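Local structure of TRAP dicarboxylate transporter-DctP subunit (Desulfovibrio desulfuricans subsp. desulfuricans, 4NHB) at residues 95-107 and 127-139. The protein binds sn-glycerol-3-phosphate in the periplasm as the solute-binding subunit of a TRAP transporter, and probably delivers it to the membrane components for uptake. Sequence-based numbering, arbitrary orientation.
Sequences QTSALHPAMAMLE and FDLINEGFTEKSG. With G3P (sn-glycerol-3-phosphate), chain P.
The imidazole of His100 reaches into the turn between helices 125-131 and 134-138. CG lies anti to the backbone N (chi1 180°), which carries the ring out toward that turn. His100 NE2 donates to Ile130 O at 3.0 Å. The oxygen lies in the ring plane, but the N-H is bent. A water at the ring edge lies within hydrogen-bonding distance of NE2, Leu129 O and Glu132 O. The extended Lys137 chain runs at about a right angle to the His100 side chain and brings NZ to the ring edge, where it makes a weak bond to His100 ND1 (3.3 Å). Phe134 CA covers one ring face near the rim, and Ala102 N lies over the other.

The Phe134 ring is sandwiched too. Bends at chi2 (-57°) and chi3 (-103°) turn the Met103 end toward it. Met103 CE makes a CH-pi contact squarely over the Phe134 ring, 3.7 Å from the centroid, and SD sits obliquely to it. Ser138 OG lies over the opposite face and donates to Phe134 O at 2.7 Å. His100 CB touches the ring edge.

Further along, Ile130 CG2 packs 3.7 Å from Met103 SD. Ile130 CD1 meets Leu106 CD2 at 4.0 Å.

Gln95 and Glu107, at the two ends of 95-107, face the ligand. Glu107 OE2 accepts from G3P O1 at 2.7 Å; Gln95 NE2 bonds weakly to O2. The packing thus backs a ligand-binding loop of a TRAP solute-binding protein with a helical pair, through a Met-aromatic contact and the His100 bond to the helix 125-131 carbonyl.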
# COMPACT_ATOMS: atom_id res chain seq x y z
N GLN A 95 5.89 4.16 1.96
CA GLN A 95 6.50 4.93 3.04
C GLN A 95 8.01 4.61 3.10
O GLN A 95 8.83 5.45 3.44
CB GLN A 95 5.84 4.60 4.38
CG GLN A 95 4.35 5.09 4.55
CD GLN A 95 3.31 4.16 3.90
OE1 GLN A 95 3.64 3.29 3.07
NE2 GLN A 95 2.06 4.34 4.27
N THR A 96 8.37 3.38 2.77
CA THR A 96 9.76 2.97 2.85
C THR A 96 10.57 3.53 1.71
O THR A 96 11.80 3.33 1.66
CB THR A 96 9.90 1.43 2.85
OG1 THR A 96 9.32 0.94 1.64
CG2 THR A 96 9.16 0.80 4.03
N SER A 97 9.92 4.24 0.79
CA SER A 97 10.65 5.04 -0.19
C SER A 97 11.55 6.09 0.47
O SER A 97 12.44 6.60 -0.18
CB SER A 97 9.71 5.70 -1.21
OG SER A 97 8.90 6.71 -0.64
N ALA A 98 11.33 6.39 1.76
CA ALA A 98 12.17 7.35 2.48
C ALA A 98 13.57 6.83 2.65
O ALA A 98 14.53 7.61 2.80
CB ALA A 98 11.59 7.66 3.88
N LEU A 99 13.67 5.51 2.70
CA LEU A 99 14.92 4.79 2.87
C LEU A 99 15.54 4.28 1.58
O LEU A 99 16.70 3.86 1.58
CB LEU A 99 14.65 3.57 3.71
CG LEU A 99 13.81 3.83 4.96
CD1 LEU A 99 13.50 2.53 5.63
CD2 LEU A 99 14.57 4.73 5.88
N HIS A 100 14.76 4.26 0.51
CA HIS A 100 15.21 3.62 -0.72
C HIS A 100 14.26 4.04 -1.81
O HIS A 100 13.15 3.51 -1.94
CB HIS A 100 15.27 2.10 -0.55
CG HIS A 100 15.71 1.36 -1.78
ND1 HIS A 100 16.92 1.59 -2.39
CD2 HIS A 100 15.11 0.39 -2.50
CE1 HIS A 100 17.05 0.80 -3.43
NE2 HIS A 100 15.96 0.05 -3.52
N PRO A 101 14.67 5.05 -2.58
CA PRO A 101 13.76 5.63 -3.57
C PRO A 101 13.05 4.62 -4.48
O PRO A 101 11.91 4.89 -4.84
CB PRO A 101 14.68 6.56 -4.36
CG PRO A 101 15.65 7.06 -3.30
CD PRO A 101 15.84 5.91 -2.34
N ALA A 102 13.67 3.51 -4.82
CA ALA A 102 13.08 2.60 -5.78
C ALA A 102 11.77 2.02 -5.22
O ALA A 102 10.85 1.69 -6.00
CB ALA A 102 14.03 1.48 -6.16
N MET A 103 11.66 1.93 -3.90
CA MET A 103 10.43 1.40 -3.27
C MET A 103 9.20 2.16 -3.72
O MET A 103 8.10 1.59 -3.80
CB MET A 103 10.53 1.42 -1.75
CG MET A 103 11.67 0.61 -1.19
SD MET A 103 11.61 -1.11 -1.67
CE MET A 103 11.00 -1.94 -0.22
N ALA A 104 9.38 3.45 -4.02
CA ALA A 104 8.27 4.26 -4.54
C ALA A 104 7.67 3.63 -5.78
O ALA A 104 6.48 3.72 -6.01
CB ALA A 104 8.72 5.68 -4.86
N MET A 105 8.51 2.99 -6.58
CA MET A 105 8.05 2.42 -7.85
C MET A 105 7.12 1.21 -7.72
O MET A 105 6.52 0.82 -8.72
CB MET A 105 9.25 2.11 -8.74
CG MET A 105 10.05 3.36 -9.09
SD MET A 105 11.26 3.15 -10.43
CE MET A 105 10.21 3.32 -11.83
N LEU A 106 6.97 0.66 -6.51
CA LEU A 106 5.94 -0.33 -6.22
C LEU A 106 4.56 0.23 -6.58
O LEU A 106 3.66 -0.52 -6.95
CB LEU A 106 5.98 -0.77 -4.75
CG LEU A 106 7.20 -1.64 -4.32
CD1 LEU A 106 7.40 -1.77 -2.79
CD2 LEU A 106 7.12 -3.01 -4.91
N GLU A 107 4.41 1.55 -6.47
CA GLU A 107 3.15 2.24 -6.77
C GLU A 107 3.25 3.25 -7.95
O GLU A 107 2.58 4.26 -7.95
CB GLU A 107 2.61 2.90 -5.48
CG GLU A 107 2.27 1.89 -4.41
CD GLU A 107 1.70 2.47 -3.12
OE1 GLU A 107 1.88 3.68 -2.86
OE2 GLU A 107 1.09 1.67 -2.36
N PHE A 127 9.73 -6.72 -8.73
CA PHE A 127 9.96 -6.66 -7.29
C PHE A 127 11.42 -6.85 -6.95
O PHE A 127 11.97 -6.17 -6.09
CB PHE A 127 9.16 -7.76 -6.61
CG PHE A 127 9.35 -7.81 -5.11
CD1 PHE A 127 8.52 -7.09 -4.28
CD2 PHE A 127 10.33 -8.61 -4.53
CE1 PHE A 127 8.69 -7.15 -2.92
CE2 PHE A 127 10.50 -8.65 -3.16
CZ PHE A 127 9.68 -7.93 -2.37
N ASP A 128 12.06 -7.83 -7.60
CA ASP A 128 13.48 -8.08 -7.36
C ASP A 128 14.31 -6.83 -7.67
O ASP A 128 15.15 -6.44 -6.86
CB ASP A 128 13.98 -9.24 -8.22
CG ASP A 128 13.46 -10.59 -7.76
OD1 ASP A 128 12.75 -10.65 -6.74
OD2 ASP A 128 13.76 -11.59 -8.43
N LEU A 129 14.04 -6.18 -8.81
CA LEU A 129 14.81 -4.99 -9.19
C LEU A 129 14.60 -3.86 -8.18
O LEU A 129 15.54 -3.19 -7.82
CB LEU A 129 14.44 -4.51 -10.60
CG LEU A 129 14.93 -5.44 -11.71
CD1 LEU A 129 14.22 -5.17 -13.01
CD2 LEU A 129 16.43 -5.23 -11.85
N ILE A 130 13.37 -3.69 -7.72
CA ILE A 130 13.03 -2.61 -6.81
C ILE A 130 13.68 -2.83 -5.44
O ILE A 130 14.10 -1.89 -4.79
CB ILE A 130 11.49 -2.50 -6.62
CG1 ILE A 130 10.87 -1.73 -7.80
CG2 ILE A 130 11.21 -1.89 -5.28
CD1 ILE A 130 9.35 -2.01 -8.06
N ASN A 131 13.74 -4.09 -5.02
CA ASN A 131 14.22 -4.48 -3.72
C ASN A 131 15.71 -4.66 -3.61
O ASN A 131 16.25 -4.73 -2.50
CB ASN A 131 13.51 -5.75 -3.30
CG ASN A 131 13.33 -5.85 -1.81
OD1 ASN A 131 13.87 -6.76 -1.18
ND2 ASN A 131 12.58 -4.90 -1.23
N GLU A 132 16.41 -4.74 -4.75
CA GLU A 132 17.86 -4.84 -4.71
C GLU A 132 18.47 -3.71 -3.93
O GLU A 132 18.29 -2.55 -4.27
CB GLU A 132 18.46 -4.81 -6.13
CG GLU A 132 18.92 -6.15 -6.61
CD GLU A 132 19.94 -6.74 -5.67
OE1 GLU A 132 20.72 -5.96 -5.08
OE2 GLU A 132 19.94 -7.98 -5.52
N GLY A 133 19.24 -4.03 -2.90
CA GLY A 133 19.93 -3.00 -2.15
C GLY A 133 19.12 -2.42 -1.00
O GLY A 133 19.66 -1.72 -0.15
N PHE A 134 17.82 -2.70 -0.94
CA PHE A 134 16.97 -2.11 0.10
C PHE A 134 17.43 -2.50 1.51
O PHE A 134 17.51 -1.66 2.41
CB PHE A 134 15.52 -2.56 -0.08
CG PHE A 134 14.64 -2.22 1.07
CD1 PHE A 134 14.31 -0.92 1.32
CD2 PHE A 134 14.13 -3.20 1.88
CE1 PHE A 134 13.52 -0.60 2.39
CE2 PHE A 134 13.31 -2.88 2.94
CZ PHE A 134 13.00 -1.60 3.19
N THR A 135 17.71 -3.77 1.70
CA THR A 135 18.00 -4.28 3.03
C THR A 135 19.30 -3.69 3.58
O THR A 135 19.43 -3.45 4.77
CB THR A 135 18.16 -5.80 3.04
OG1 THR A 135 16.93 -6.42 2.68
CG2 THR A 135 18.56 -6.27 4.43
N GLU A 136 20.26 -3.48 2.69
CA GLU A 136 21.53 -2.87 3.05
C GLU A 136 21.32 -1.46 3.57
O GLU A 136 22.00 -1.03 4.49
CB GLU A 136 22.46 -2.83 1.83
CG GLU A 136 23.00 -4.19 1.44
CD GLU A 136 22.23 -4.84 0.28
OE1 GLU A 136 20.96 -4.85 0.25
OE2 GLU A 136 22.94 -5.33 -0.63
N LYS A 137 20.38 -0.74 2.95
CA LYS A 137 20.07 0.63 3.35
C LYS A 137 19.19 0.73 4.62
O LYS A 137 19.24 1.74 5.35
CB LYS A 137 19.34 1.35 2.22
CG LYS A 137 20.17 1.63 0.98
CD LYS A 137 19.53 2.76 0.20
CE LYS A 137 19.86 2.68 -1.28
NZ LYS A 137 19.30 3.86 -2.02
N SER A 138 18.38 -0.29 4.86
CA SER A 138 17.27 -0.14 5.80
C SER A 138 17.37 -0.99 7.05
O SER A 138 16.84 -0.63 8.09
CB SER A 138 15.95 -0.48 5.08
OG SER A 138 15.96 -1.83 4.64
N GLY A 139 18.02 -2.13 6.96
CA GLY A 139 18.01 -3.09 8.05
C GLY A 139 16.74 -3.92 8.03
O GLY A 139 16.51 -4.70 8.95
O1 G3P P . 1.68 2.57 0.16
C1 G3P P . 1.44 3.91 0.49
C2 G3P P . -0.01 4.09 0.94
O2 G3P P . -0.25 3.27 2.05
C3 G3P P . -0.24 5.56 1.32
O1P G3P P . -1.59 5.87 1.16
O4P G3P P . -2.52 4.43 2.89
O2P G3P P . -1.87 6.81 3.49
O3P G3P P . -3.90 6.39 2.10
P G3P P . -2.52 5.88 2.50
O HOH W 1 16.86 -1.19 -6.21